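Local structure of putative secreted protein (Pseudomonas aeruginosa, 3NPD) at residues K15-S20 / Y37-N42; L44-S49 / L89-T94; S49-H54 / T94-N99; S64-L69 / E105-G110. The protein is of unknown function, but is a putative secreted, quorum-sensing-regulated virulence factor of a Pseudomonas-specific family. All coordinates share one frame; numbering follows the deposited sequence.

Contact 1 (K15-S20 / Y37-N42); sequences KVAKES and YTVEGN
Helix-on-sheet packing joins Ala17 and Ser20 of helix 4-21 to Tyr37 and Val39 of strand 32-40. The two short axes run nearly antiparallel, at 166°, and come within about 7.1 Å of each other. Ala17 makes the closest backbone approach. Ala17 CB lies 3.7 Å from Tyr37 CB and 3.9 Å from Val39 CG2, so one methyl group touches two residues of the strand. Ser20 sits one helical turn further on. Ser20 CB lies over a face of the Tyr37 ring, displaced toward the rim, and is 3.5 Å from Tyr37 CE1. This is a CH-pi contact. The hydroxyl of Ser20 is turned back to its own helix: Ser20 OG is anti to the carbonyl carbon (chi1 -61°) and donates to Val16 O at 2.9 Å. Val16 O also takes the helical bond from Ser20 N, on the opposite face of its carbonyl plane. A water donates to Ser20 OG and has a weak, long bond to Tyr37 OH. Outside the pair, Ser21 OG is hydrogen-bonded to Tyr37 N and Ala17 O. The direct contact is therefore apolar, while the Ser20 hydroxyl is satisfied within the helix and by water.

Contact 2 (L44-S49 / L89-T94); sequences LINHLS and LTYSFT
Leu48 packs against Phe93 and Tyr91 where strands 43-50 and 88-95 run parallel in the mixed sheet. The three helices between these strands make the link a beta-alpha-beta crossover. Leu48 CB lies 3.8 Å from Phe93 CD2. With CG anti to the carbonyl carbon (chi1 -60°), the branch continues toward the two rings. Leu48 CD1 then reaches both. It sits over one face of Phe93, toward the rim, with Leu48 CD1 4.2 Å from the ring centroid, as a CH-pi contact. Leu48 CD1 also meets Tyr91 at the ring edge, in plane, 3.8 Å from Tyr91 CD1. The chi2 of 101° is away from a staggered value and places CD1 there. On the same sheet face, Asn46 OD1 comes 3.4 Å from Tyr91 CE1, with the amide and ring planes 59° apart. A water donates to Asn46 OD1 and is also bonded to Tyr91 OH. Asn46 ND2 is held by Asp34 and Gly36. Helices 62-74 and 77-83 cover Tyr91. Five backbone bonds join the strands, beginning with Thr90 N to Leu44 O and ending with Thr94 N to Leu48 O. The other face carries Ile45, His47, Thr90 and Ser92. There Ile45 CG2 lies over the His47 ring, and His47 NE2 is bonded to Thr38. One water joins His47 ND1, at 2.8 Å, to Ser92 OG, at 2.7 Å.

Contact 3 (S49-H54 / T94-N99); sequences SVRASH and TEYKTN. With SO4 (sulfate ion), chain B.
Arg51 and Tyr96 stand side by side next to a sulfate, probably from the crystallisation liquor, that residues from both segments hold. Arg51 NH1 donates to sulfate O4 at 2.8 Å, in a bent bond of 131°. Ala52 N donates to sulfate O1 at 3.0 Å. Lys97 NZ donates to sulfate O3 at 2.9 Å; the bend at chi4 (71°) places NZ there. Ala52 begins helix 52-60, whose positive end probably helps to hold the anion. The Arg51 chain is extended from CG to NE. The CE2 side of the Tyr96 ring lies over one face of the guanidinium, with Tyr96 CE2 3.3 Å from Arg51 NH2. This is an off-centre cation-pi contact, with Arg51 CZ 4.0 Å from the Tyr96 centroid and the planes 41° apart. A water joins Arg51 NH2 to Tyr96 OH. Here the parallel strands 43-50 and 88-95 come to their ends. Val50 closes the pairing: Val50 N donates to Thr94 O at 2.9 Å, and Val50 O accepts from Tyr96 N, which stands above the carbonyl plane. Beyond Val50 the first segment enters helix 52-60, with Arg51 as N-cap residue. In one of two conformers Glu95 OE1 lies 3.3 Å from Ala52 CA, a contact that is therefore doubtful. The second segment turns back over Glu95 to Asn99. Asn99 N donates to Glu95 O, and Asn99 OD1 accepts from Thr94 OG1 at 2.7 Å.

Contact 4 (S64-L69 / E105-G110); sequences SVRSQL and ERFDAG. With EDO (1,2-ethanediol), chain H.
Arg106 O is gripped by two nitrogens of one side chain, Arg66 NH1 and Arg66 NH2, each at 2.9 Å. The oxygen lies in the guanidinium plane. NH2 is tilted 18° from the carbonyl plane, while NH1 stands well above it. Arg66 NH1 has a second partner, Glu105 OE1, at 2.9 Å. This is a salt bridge, and OE1 is met nearly along its C-O axis. The Arg66 chain is extended from CG to NE. Its guanidinium stacks on the Phe107 ring, planes 8° apart and centres 4.2 Å apart, an off-centre cation-pi contact with Phe107 CE2 over the guanidinium centre. The Glu105 and Arg106 bonds at its edge and the ring on one face thus fix the guanidinium. Ethanediol O1, probably from the crystallisation liquor, also accepts from Arg66 NH2 at 2.8 Å. Leu69, on the next turn, adds apolar packing: Leu69 CB is 3.7 Å from Phe107 CZ, and Leu69 CD1 meets Glu105 CB at 3.9 Å. The contact ties helix 62-74 to strand 101-107, an outermost strand of the sheet, and Leu69 also touches Tyr91 and Phe93 of the adjacent strand 88-95. The disulfide Cys74-Cys112 joins the same helix to helix 109-112.

All four contacts involve one mixed sheet. Contact 1 comes first along the chain. Contacts 2, 3 and 4 cross one another along the chain, their segments alternating. Contact 2 lies about 4 Å from the centre of the chain. The centre of contact 1 is about 11 Å from that of contact 2, through the neighbouring strands 32-40 and 43-50. The centre of contact 4 is about 12 Å from that of contact 2, through strands 88-95 and 101-107. Contacts 1 and 4 lie on opposite sides of the chain's centre. Contact 3 continues contact 2, sharing Ser49 and Thr94. Contacts 1 and 4 join helices 4-21 and 62-74 to the sheet, whose parallel strand pair contacts 2 and 3 describe.

Contact 1 (K15-S20 / Y37-N42)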
loop_
_atom_site.group_PDB
_atom_site.type_symbol
_atom_site.label_atom_id
_atom_site.label_comp_id
_atom_site.label_asym_id
_atom_site.label_seq_id
_atom_site.Cartn_x
_atom_site.Cartn_y
_atom_site.Cartn_z
ATOM N N LYS A 15 -5.526 -13.252 2.157
ATOM C CA LYS A 15 -5.592 -14.014 0.904
ATOM C C LYS A 15 -5.123 -13.125 -0.236
ATOM O O LYS A 15 -4.340 -13.567 -1.066
ATOM C CB LYS A 15 -7.001 -14.549 0.532
ATOM C CG LYS A 15 -7.595 -15.566 1.459
ATOM C CD LYS A 15 -8.706 -16.374 0.716
ATOM N N VAL A 16 -5.659 -11.894 -0.305
ATOM C CA VAL A 16 -5.213 -10.918 -1.326
ATOM C C VAL A 16 -3.709 -10.618 -1.207
ATOM O O VAL A 16 -3.008 -10.564 -2.196
ATOM C CB VAL A 16 -6.044 -9.624 -1.303
ATOM C CG1 VAL A 16 -5.519 -8.591 -2.293
ATOM C CG2 VAL A 16 -7.528 -9.970 -1.642
ATOM N N ALA A 17 -3.236 -10.383 0.003
ATOM C CA ALA A 17 -1.804 -10.163 0.245
ATOM C C ALA A 17 -0.893 -11.297 -0.258
ATOM O O ALA A 17 0.069 -11.031 -0.966
ATOM C CB ALA A 17 -1.540 -9.869 1.698
ATOM N N LYS A 18 -1.288 -12.540 -0.003
ATOM C CA LYS A 18 -0.535 -13.701 -0.465
ATOM C C LYS A 18 -0.482 -13.788 -1.988
ATOM O O LYS A 18 0.607 -13.957 -2.544
ATOM C CB LYS A 18 -1.061 -15.004 0.144
ATOM C CG LYS A 18 -0.609 -15.262 1.563
ATOM C CD LYS A 18 -1.218 -16.561 2.104
ATOM N N GLU A 19 -1.629 -13.676 -2.672
ATOM C CA GLU A 19 -1.638 -13.770 -4.141
ATOM C C GLU A 19 -0.860 -12.600 -4.769
ATOM O O GLU A 19 -0.098 -12.804 -5.713
ATOM C CB GLU A 19 -3.051 -13.893 -4.720
ATOM C CG GLU A 19 -3.947 -12.723 -4.491
ATOM C CD GLU A 19 -5.351 -12.941 -5.013
ATOM O OE1 GLU A 19 -5.534 -13.007 -6.250
ATOM O OE2 GLU A 19 -6.282 -13.005 -4.172
ATOM N N SER A 20 -1.040 -11.391 -4.222
ATOM C CA SER A 20 -0.403 -10.204 -4.738
ATOM C C SER A 20 1.117 -10.160 -4.482
ATOM O O SER A 20 1.825 -9.418 -5.191
ATOM C CB SER A 20 -1.076 -8.963 -4.155
ATOM O OG SER A 20 -2.456 -8.940 -4.524
ATOM N N TYR A 37 3.119 -7.576 0.027
ATOM C CA TYR A 37 2.024 -7.160 0.876
ATOM C C TYR A 37 1.943 -7.897 2.182
ATOM O O TYR A 37 2.298 -9.078 2.258
ATOM C CB TYR A 37 0.705 -7.426 0.144
ATOM C CG TYR A 37 0.593 -6.671 -1.147
ATOM C CD1 TYR A 37 1.238 -7.120 -2.290
ATOM C CD2 TYR A 37 -0.237 -5.524 -1.253
ATOM C CE1 TYR A 37 1.152 -6.389 -3.510
ATOM C CE2 TYR A 37 -0.385 -4.842 -2.467
ATOM C CZ TYR A 37 0.318 -5.260 -3.586
ATOM O OH TYR A 37 0.195 -4.591 -4.799
ATOM N N THR A 38 1.511 -7.183 3.214
ATOM C CA THR A 38 1.164 -7.738 4.525
ATOM C C THR A 38 -0.176 -7.134 4.957
ATOM O O THR A 38 -0.698 -6.218 4.299
ATOM C CB THR A 38 2.231 -7.502 5.613
ATOM O OG1 THR A 38 2.311 -6.101 5.906
ATOM C CG2 THR A 38 3.626 -8.066 5.230
ATOM N N VAL A 39 -0.728 -7.649 6.045
ATOM C CA VAL A 39 -1.991 -7.172 6.574
ATOM C C VAL A 39 -1.813 -6.857 8.064
ATOM O O VAL A 39 -1.177 -7.634 8.826
ATOM C CB VAL A 39 -3.105 -8.233 6.374
ATOM C CG1 VAL A 39 -4.398 -7.787 7.085
ATOM C CG2 VAL A 39 -3.368 -8.455 4.871
ATOM N N GLU A 40 -2.312 -5.698 8.450
ATOM C CA GLU A 40 -2.382 -5.285 9.884
ATOM C C GLU A 40 -3.795 -4.806 10.093
ATOM O O GLU A 40 -4.175 -3.741 9.644
ATOM C CB GLU A 40 -1.373 -4.207 10.222
ATOM C CG GLU A 40 0.062 -4.638 10.090
ATOM C CD GLU A 40 0.542 -5.653 11.117
ATOM O OE1 GLU A 40 -0.043 -5.765 12.246
ATOM O OE2 GLU A 40 1.540 -6.331 10.789
ATOM N N GLY A 41 -4.596 -5.623 10.775
ATOM C CA GLY A 41 -5.989 -5.273 11.014
ATOM C C GLY A 41 -6.776 -5.182 9.713
ATOM O O GLY A 41 -6.775 -6.132 8.910
ATOM N N ASN A 42 -7.357 -4.004 9.479
ATOM C CA ASN A 42 -8.123 -3.730 8.265
ATOM C C ASN A 42 -7.274 -3.114 7.122
ATOM O O ASN A 42 -7.835 -2.733 6.106
ATOM C CB ASN A 42 -9.372 -2.866 8.541
ATOM C CG ASN A 42 -9.031 -1.465 9.007
ATOM O OD1 ASN A 42 -7.878 -1.177 9.359
ATOM N ND2 ASN A 42 -10.018 -0.602 9.039
HETATM O O HOH W 1 -2.774 -6.176 -5.628
#

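Contact 2 (L44-S49 / L89-T94)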
loop_
_atom_site.group_PDB
_atom_site.type_symbol
_atom_site.label_atom_id
_atom_site.label_comp_id
_atom_site.label_asym_id
_atom_site.label_seq_id
_atom_site.Cartn_x
_atom_site.Cartn_y
_atom_site.Cartn_z
ATOM N N LEU A 44 -4.500 -3.465 4.198
ATOM C CA LEU A 44 -3.670 -4.205 3.237
ATOM C C LEU A 44 -2.512 -3.271 2.884
ATOM O O LEU A 44 -2.734 -2.207 2.303
ATOM C CB LEU A 44 -4.481 -4.550 1.975
ATOM C CG LEU A 44 -3.727 -5.255 0.847
ATOM C CD1 LEU A 44 -3.140 -6.605 1.337
ATOM C CD2 LEU A 44 -4.627 -5.440 -0.409
ATOM N N ILE A 45 -1.309 -3.673 3.204
ATOM C CA ILE A 45 -0.141 -2.802 3.117
ATOM C C ILE A 45 0.752 -3.311 2.006
ATOM O O ILE A 45 1.182 -4.467 2.053
ATOM C CB ILE A 45 0.667 -2.797 4.430
ATOM C CG1 ILE A 45 -0.152 -2.386 5.631
ATOM C CG2 ILE A 45 1.963 -1.884 4.289
ATOM C CD1 ILE A 45 0.412 -2.812 6.971
ATOM N N ASN A 46 1.069 -2.458 1.033
ATOM C CA ASN A 46 2.029 -2.743 -0.003
ATOM C C ASN A 46 3.284 -2.046 0.484
ATOM O O ASN A 46 3.296 -0.813 0.700
ATOM C CB ASN A 46 1.522 -2.160 -1.348
ATOM C CG ASN A 46 2.324 -2.572 -2.577
ATOM O OD1 ASN A 46 2.078 -2.025 -3.656
ATOM N ND2 ASN A 46 3.294 -3.487 -2.438
ATOM N N HIS A 47 4.344 -2.813 0.673
ATOM C CA HIS A 47 5.621 -2.287 1.080
ATOM C C HIS A 47 6.455 -2.092 -0.174
ATOM O O HIS A 47 6.565 -3.010 -0.981
ATOM C CB HIS A 47 6.329 -3.310 1.967
ATOM C CG HIS A 47 5.543 -3.698 3.201
ATOM N ND1 HIS A 47 5.691 -3.085 4.429
ATOM C CD2 HIS A 47 4.616 -4.661 3.378
ATOM C CE1 HIS A 47 4.872 -3.644 5.302
ATOM N NE2 HIS A 47 4.206 -4.603 4.692
ATOM N N LEU A 48 7.081 -0.914 -0.305
ATOM C CA LEU A 48 7.963 -0.617 -1.410
ATOM C C LEU A 48 9.234 0.061 -0.873
ATOM O O LEU A 48 9.161 0.817 0.129
ATOM C CB LEU A 48 7.281 0.251 -2.440
ATOM C CG LEU A 48 6.008 -0.338 -3.103
ATOM C CD1 LEU A 48 4.753 0.285 -2.445
ATOM C CD2 LEU A 48 6.047 -0.164 -4.633
ATOM N N SER A 49 10.384 -0.240 -1.490
ATOM C CA SER A 49 11.643 0.463 -1.166
ATOM C C SER A 49 11.910 1.435 -2.306
ATOM O O SER A 49 11.560 1.160 -3.466
ATOM C CB SER A 49 12.849 -0.458 -0.964
ATOM O OG SER A 49 13.175 -1.177 -2.107
ATOM N N LEU A 89 -6.316 0.591 2.121
ATOM C CA LEU A 89 -5.127 0.330 1.303
ATOM C C LEU A 89 -4.034 1.260 1.824
ATOM O O LEU A 89 -4.192 2.465 1.829
ATOM C CB LEU A 89 -5.396 0.512 -0.209
ATOM C CG LEU A 89 -5.432 -0.772 -1.028
ATOM C CD1 LEU A 89 -4.077 -1.566 -0.992
ATOM C CD2 LEU A 89 -6.666 -1.576 -0.532
ATOM N N THR A 90 -2.899 0.687 2.198
ATOM C CA THR A 90 -1.774 1.441 2.731
ATOM C C THR A 90 -0.541 1.212 1.868
ATOM O O THR A 90 -0.196 0.060 1.605
ATOM C CB THR A 90 -1.456 1.005 4.161
ATOM O OG1 THR A 90 -2.606 1.294 4.955
ATOM C CG2 THR A 90 -0.190 1.751 4.731
ATOM N N TYR A 91 0.127 2.291 1.476
ATOM C CA TYR A 91 1.420 2.232 0.789
ATOM C C TYR A 91 2.459 2.672 1.774
ATOM O O TYR A 91 2.411 3.801 2.270
ATOM C CB TYR A 91 1.475 3.142 -0.440
ATOM C CG TYR A 91 0.665 2.547 -1.494
ATOM C CD1 TYR A 91 1.230 1.587 -2.348
ATOM C CD2 TYR A 91 -0.690 2.800 -1.579
ATOM C CE1 TYR A 91 0.480 0.922 -3.279
ATOM C CE2 TYR A 91 -1.464 2.152 -2.533
ATOM C CZ TYR A 91 -0.865 1.219 -3.396
ATOM O OH TYR A 91 -1.595 0.564 -4.360
ATOM N N SER A 92 3.426 1.796 2.046
ATOM C CA SER A 92 4.545 2.090 2.937
ATOM C C SER A 92 5.825 2.063 2.136
ATOM O O SER A 92 6.309 0.999 1.733
ATOM C CB SER A 92 4.568 1.110 4.125
ATOM O OG SER A 92 5.736 1.278 4.905
ATOM N N PHE A 93 6.369 3.248 1.903
ATOM C CA PHE A 93 7.659 3.409 1.191
ATOM C C PHE A 93 8.746 3.662 2.196
ATOM O O PHE A 93 8.608 4.527 3.091
ATOM C CB PHE A 93 7.613 4.604 0.255
ATOM C CG PHE A 93 6.664 4.472 -0.894
ATOM C CD1 PHE A 93 5.318 4.864 -0.760
ATOM C CD2 PHE A 93 7.104 4.011 -2.150
ATOM C CE1 PHE A 93 4.442 4.755 -1.849
ATOM C CE2 PHE A 93 6.214 3.903 -3.221
ATOM C CZ PHE A 93 4.901 4.265 -3.062
ATOM N N THR A 94 9.845 2.927 2.072
ATOM C CA THR A 94 11.036 3.102 2.905
ATOM C C THR A 94 12.272 3.223 2.002
ATOM O O THR A 94 12.233 2.838 0.847
ATOM C CB THR A 94 11.156 1.936 3.901
ATOM O OG1 THR A 94 11.327 0.716 3.183
ATOM C CG2 THR A 94 9.890 1.879 4.820
HETATM O O HOH W 2 -0.595 -1.804 -4.976
HETATM O O HOH W 3 7.381 -0.864 4.701
HETATM O O HOH W 4 9.094 -0.728 2.627
#

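Contact 3 (S49-H54 / T94-N99)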
loop_
_atom_site.group_PDB
_atom_site.type_symbol
_atom_site.label_atom_id
_atom_site.label_comp_id
_atom_site.label_asym_id
_atom_site.label_seq_id
_atom_site.Cartn_x
_atom_site.Cartn_y
_atom_site.Cartn_z
ATOM N N SER A 49 10.384 -0.240 -1.490
ATOM C CA SER A 49 11.643 0.463 -1.166
ATOM C C SER A 49 11.910 1.435 -2.306
ATOM O O SER A 49 11.560 1.160 -3.466
ATOM C CB SER A 49 12.849 -0.458 -0.964
ATOM O OG SER A 49 13.175 -1.177 -2.107
ATOM N N VAL A 50 12.564 2.533 -1.968
ATOM C CA VAL A 50 12.822 3.649 -2.896
ATOM C C VAL A 50 14.265 4.044 -2.725
ATOM O O VAL A 50 14.708 4.288 -1.604
ATOM C CB VAL A 50 11.963 4.896 -2.595
ATOM C CG1 VAL A 50 12.117 5.930 -3.733
ATOM C CG2 VAL A 50 10.561 4.526 -2.459
ATOM N N ARG A 51 14.981 4.182 -3.836
ATOM C CA ARG A 51 16.340 4.713 -3.791
ATOM C C ARG A 51 16.355 6.184 -3.376
ATOM O O ARG A 51 15.361 6.897 -3.505
ATOM C CB ARG A 51 17.078 4.440 -5.085
ATOM C CG ARG A 51 17.306 2.910 -5.206
ATOM C CD ARG A 51 17.973 2.482 -6.474
ATOM N NE ARG A 51 18.153 1.007 -6.488
ATOM C CZ ARG A 51 19.234 0.335 -6.059
ATOM N NH1 ARG A 51 20.289 0.984 -5.557
ATOM N NH2 ARG A 51 19.265 -1.010 -6.147
ATOM N N ALA A 52 17.499 6.576 -2.840
ATOM C CA ALA A 52 17.701 7.844 -2.139
ATOM C C ALA A 52 17.264 9.059 -2.924
ATOM O O ALA A 52 16.580 9.929 -2.380
ATOM C CB ALA A 52 19.197 7.971 -1.727
ATOM N N SER A 53 17.651 9.136 -4.196
ATOM C CA SER A 53 17.309 10.326 -4.998
ATOM C C SER A 53 15.816 10.452 -5.251
ATOM O O SER A 53 15.259 11.547 -5.097
ATOM C CB SER A 53 18.102 10.407 -6.308
ATOM O OG SER A 53 19.444 10.766 -6.032
ATOM N N HIS A 54 15.164 9.358 -5.606
ATOM C CA HIS A 54 13.730 9.365 -5.794
ATOM C C HIS A 54 12.993 9.574 -4.451
ATOM O O HIS A 54 11.951 10.194 -4.421
ATOM C CB HIS A 54 13.251 8.090 -6.446
ATOM C CG HIS A 54 11.822 8.152 -6.908
ATOM N ND1 HIS A 54 11.361 9.162 -7.720
ATOM C CD2 HIS A 54 10.759 7.363 -6.656
ATOM C CE1 HIS A 54 10.083 8.978 -7.973
ATOM N NE2 HIS A 54 9.692 7.894 -7.337
ATOM N N THR A 94 9.845 2.927 2.072
ATOM C CA THR A 94 11.036 3.102 2.905
ATOM C C THR A 94 12.272 3.223 2.002
ATOM O O THR A 94 12.233 2.838 0.847
ATOM C CB THR A 94 11.156 1.936 3.901
ATOM O OG1 THR A 94 11.327 0.716 3.183
ATOM C CG2 THR A 94 9.890 1.879 4.820
ATOM N N GLU A 95 13.359 3.742 2.540
ATOM C CA GLU A 95 14.611 3.876 1.813
ATOM C C GLU A 95 15.231 2.514 1.508
ATOM O O GLU A 95 15.263 1.641 2.364
ATOM C CB GLU A 95 15.613 4.693 2.646
ATOM C CG GLU A 95 15.446 6.183 2.493
ATOM C CD GLU A 95 16.264 6.718 1.338
ATOM O OE1 GLU A 95 16.256 6.084 0.250
ATOM O OE2 GLU A 95 16.895 7.780 1.532
ATOM N N TYR A 96 15.745 2.351 0.304
ATOM C CA TYR A 96 16.388 1.098 -0.086
ATOM C C TYR A 96 17.569 0.747 0.823
ATOM O O TYR A 96 17.647 -0.364 1.270
ATOM C CB TYR A 96 16.825 1.202 -1.530
ATOM C CG TYR A 96 17.552 -0.011 -2.020
ATOM C CD1 TYR A 96 16.900 -1.233 -2.106
ATOM C CD2 TYR A 96 18.896 0.042 -2.392
ATOM C CE1 TYR A 96 17.530 -2.371 -2.560
ATOM C CE2 TYR A 96 19.539 -1.096 -2.896
ATOM C CZ TYR A 96 18.876 -2.312 -2.927
ATOM O OH TYR A 96 19.549 -3.414 -3.364
ATOM N N LYS A 97 18.476 1.696 1.014
ATOM C CA LYS A 97 19.700 1.410 1.800
ATOM C C LYS A 97 19.527 1.294 3.319
ATOM O O LYS A 97 20.265 0.537 3.956
ATOM C CB LYS A 97 20.725 2.519 1.539
ATOM C CG LYS A 97 21.228 2.592 0.113
ATOM C CD LYS A 97 22.187 1.518 -0.164
ATOM C CE LYS A 97 22.693 1.526 -1.598
ATOM N NZ LYS A 97 23.626 2.625 -1.991
ATOM N N THR A 98 18.640 2.088 3.896
ATOM C CA THR A 98 18.483 2.211 5.365
ATOM C C THR A 98 17.161 1.729 5.925
ATOM O O THR A 98 17.025 1.556 7.125
ATOM C CB THR A 98 18.632 3.690 5.760
ATOM O OG1 THR A 98 17.525 4.445 5.233
ATOM C CG2 THR A 98 19.928 4.309 5.200
ATOM N N ASN A 99 16.155 1.541 5.064
ATOM C CA ASN A 99 14.785 1.295 5.506
ATOM C C ASN A 99 14.072 2.428 6.310
ATOM O O ASN A 99 12.972 2.190 6.841
ATOM C CB ASN A 99 14.625 -0.058 6.233
ATOM C CG ASN A 99 13.255 -0.642 6.031
ATOM O OD1 ASN A 99 12.803 -0.791 4.890
ATOM N ND2 ASN A 99 12.580 -0.998 7.125
HETATM S S SO4 B . 20.538 4.490 -3.273
HETATM O O1 SO4 B . 19.410 4.356 -2.330
HETATM O O2 SO4 B . 20.392 5.519 -4.315
HETATM O O3 SO4 B . 21.739 4.818 -2.511
HETATM O O4 SO4 B . 20.707 3.214 -3.997
HETATM O O HOH W 5 21.432 -2.750 -5.091
HETATM O O HOH W 6 16.915 10.014 0.346
#

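Contact 4 (S64-L69 / E105-G110)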
loop_
_atom_site.group_PDB
_atom_site.type_symbol
_atom_site.label_atom_id
_atom_site.label_comp_id
_atom_site.label_asym_id
_atom_site.label_seq_id
_atom_site.Cartn_x
_atom_site.Cartn_y
_atom_site.Cartn_z
ATOM N N SER A 64 1.396 15.468 -4.117
ATOM C CA SER A 64 1.381 14.937 -5.488
ATOM C C SER A 64 1.546 13.423 -5.476
ATOM O O SER A 64 0.831 12.715 -6.200
ATOM C CB SER A 64 2.452 15.595 -6.367
ATOM O OG SER A 64 2.540 14.982 -7.638
ATOM N N VAL A 65 2.466 12.909 -4.658
ATOM C CA VAL A 65 2.588 11.457 -4.465
ATOM C C VAL A 65 1.229 10.840 -4.036
ATOM O O VAL A 65 0.797 9.845 -4.604
ATOM C CB VAL A 65 3.718 11.072 -3.476
ATOM C CG1 VAL A 65 3.609 9.596 -3.070
ATOM C CG2 VAL A 65 5.121 11.418 -4.033
ATOM N N ARG A 66 0.570 11.424 -3.025
ATOM C CA ARG A 66 -0.671 10.890 -2.503
ATOM C C ARG A 66 -1.741 10.913 -3.578
ATOM O O ARG A 66 -2.478 9.934 -3.762
ATOM C CB ARG A 66 -1.153 11.683 -1.309
ATOM C CG ARG A 66 -2.475 11.104 -0.746
ATOM C CD ARG A 66 -3.039 11.796 0.484
ATOM N NE ARG A 66 -4.333 11.213 0.813
ATOM C CZ ARG A 66 -4.521 10.023 1.424
ATOM N NH1 ARG A 66 -3.501 9.253 1.770
ATOM N NH2 ARG A 66 -5.767 9.586 1.646
ATOM N N SER A 67 -1.782 12.015 -4.310
ATOM C CA SER A 67 -2.807 12.193 -5.336
ATOM C C SER A 67 -2.658 11.140 -6.449
ATOM O O SER A 67 -3.640 10.564 -6.892
ATOM C CB SER A 67 -2.774 13.633 -5.903
ATOM O OG SER A 67 -3.760 13.799 -6.902
ATOM N N GLN A 68 -1.426 10.885 -6.858
ATOM C CA GLN A 68 -1.146 9.863 -7.887
ATOM C C GLN A 68 -1.465 8.458 -7.396
ATOM O O GLN A 68 -2.038 7.653 -8.143
ATOM C CB GLN A 68 0.288 9.899 -8.321
ATOM C CG GLN A 68 0.645 11.152 -9.043
ATOM C CD GLN A 68 2.137 11.186 -9.401
ATOM O OE1 GLN A 68 2.605 10.342 -10.163
ATOM N NE2 GLN A 68 2.881 12.155 -8.841
ATOM N N LEU A 69 -1.047 8.156 -6.173
ATOM C CA LEU A 69 -1.420 6.883 -5.517
ATOM C C LEU A 69 -2.924 6.714 -5.424
ATOM O O LEU A 69 -3.430 5.662 -5.769
ATOM C CB LEU A 69 -0.797 6.713 -4.143
ATOM C CG LEU A 69 0.707 6.485 -4.106
ATOM C CD1 LEU A 69 1.198 6.606 -2.690
ATOM C CD2 LEU A 69 1.121 5.103 -4.708
ATOM N N GLU A 105 1.028 6.273 2.928
ATOM C CA GLU A 105 -0.226 6.858 2.409
ATOM C C GLU A 105 -1.342 5.810 2.518
ATOM O O GLU A 105 -1.228 4.701 1.965
ATOM C CB GLU A 105 -0.051 7.298 0.942
ATOM C CG GLU A 105 0.919 8.480 0.784
ATOM C CD GLU A 105 0.544 9.748 1.593
ATOM O OE1 GLU A 105 -0.652 9.981 1.849
ATOM O OE2 GLU A 105 1.449 10.574 1.913
ATOM N N ARG A 106 -2.394 6.160 3.267
ATOM C CA ARG A 106 -3.542 5.292 3.480
ATOM C C ARG A 106 -4.771 5.831 2.777
ATOM O O ARG A 106 -5.057 7.065 2.775
ATOM C CB ARG A 106 -3.876 5.195 4.955
ATOM C CG ARG A 106 -2.727 4.637 5.741
ATOM C CD ARG A 106 -3.012 4.484 7.244
ATOM N NE ARG A 106 -1.836 3.848 7.848
ATOM C CZ ARG A 106 -0.694 4.454 8.185
ATOM N NH1 ARG A 106 -0.526 5.741 8.004
ATOM N NH2 ARG A 106 0.335 3.744 8.650
ATOM N N PHE A 107 -5.574 4.891 2.279
ATOM C CA PHE A 107 -6.790 5.201 1.553
ATOM C C PHE A 107 -7.926 4.322 2.013
ATOM O O PHE A 107 -7.759 3.102 2.085
ATOM C CB PHE A 107 -6.605 4.990 0.039
ATOM C CG PHE A 107 -5.478 5.791 -0.542
ATOM C CD1 PHE A 107 -4.132 5.285 -0.510
ATOM C CD2 PHE A 107 -5.698 7.074 -1.045
ATOM C CE1 PHE A 107 -3.079 6.059 -1.012
ATOM C CE2 PHE A 107 -4.601 7.854 -1.550
ATOM C CZ PHE A 107 -3.312 7.349 -1.524
ATOM N N ASP A 108 -9.106 4.913 2.248
ATOM C CA ASP A 108 -10.343 4.157 2.541
ATOM C C ASP A 108 -11.410 4.564 1.531
ATOM O O ASP A 108 -11.121 5.356 0.606
ATOM C CB ASP A 108 -10.780 4.253 4.019
ATOM C CG ASP A 108 -11.244 5.657 4.462
ATOM O OD1 ASP A 108 -11.321 6.601 3.671
ATOM O OD2 ASP A 108 -11.519 5.791 5.681
ATOM N N ALA A 109 -12.608 3.997 1.648
ATOM C CA ALA A 109 -13.713 4.370 0.770
ATOM C C ALA A 109 -13.913 5.892 0.699
ATOM O O ALA A 109 -14.075 6.429 -0.398
ATOM C CB ALA A 109 -15.054 3.640 1.175
ATOM N N GLY A 110 -13.844 6.556 1.864
ATOM C CA GLY A 110 -13.932 8.011 1.980
ATOM C C GLY A 110 -12.914 8.728 1.113
ATOM O O GLY A 110 -13.258 9.701 0.377
HETATM C C1 EDO H . -8.789 12.049 1.572
HETATM O O1 EDO H . -7.823 11.274 0.835
HETATM C C2 EDO H . -8.706 11.712 3.036
HETATM O O2 EDO H . -9.050 10.329 3.226
#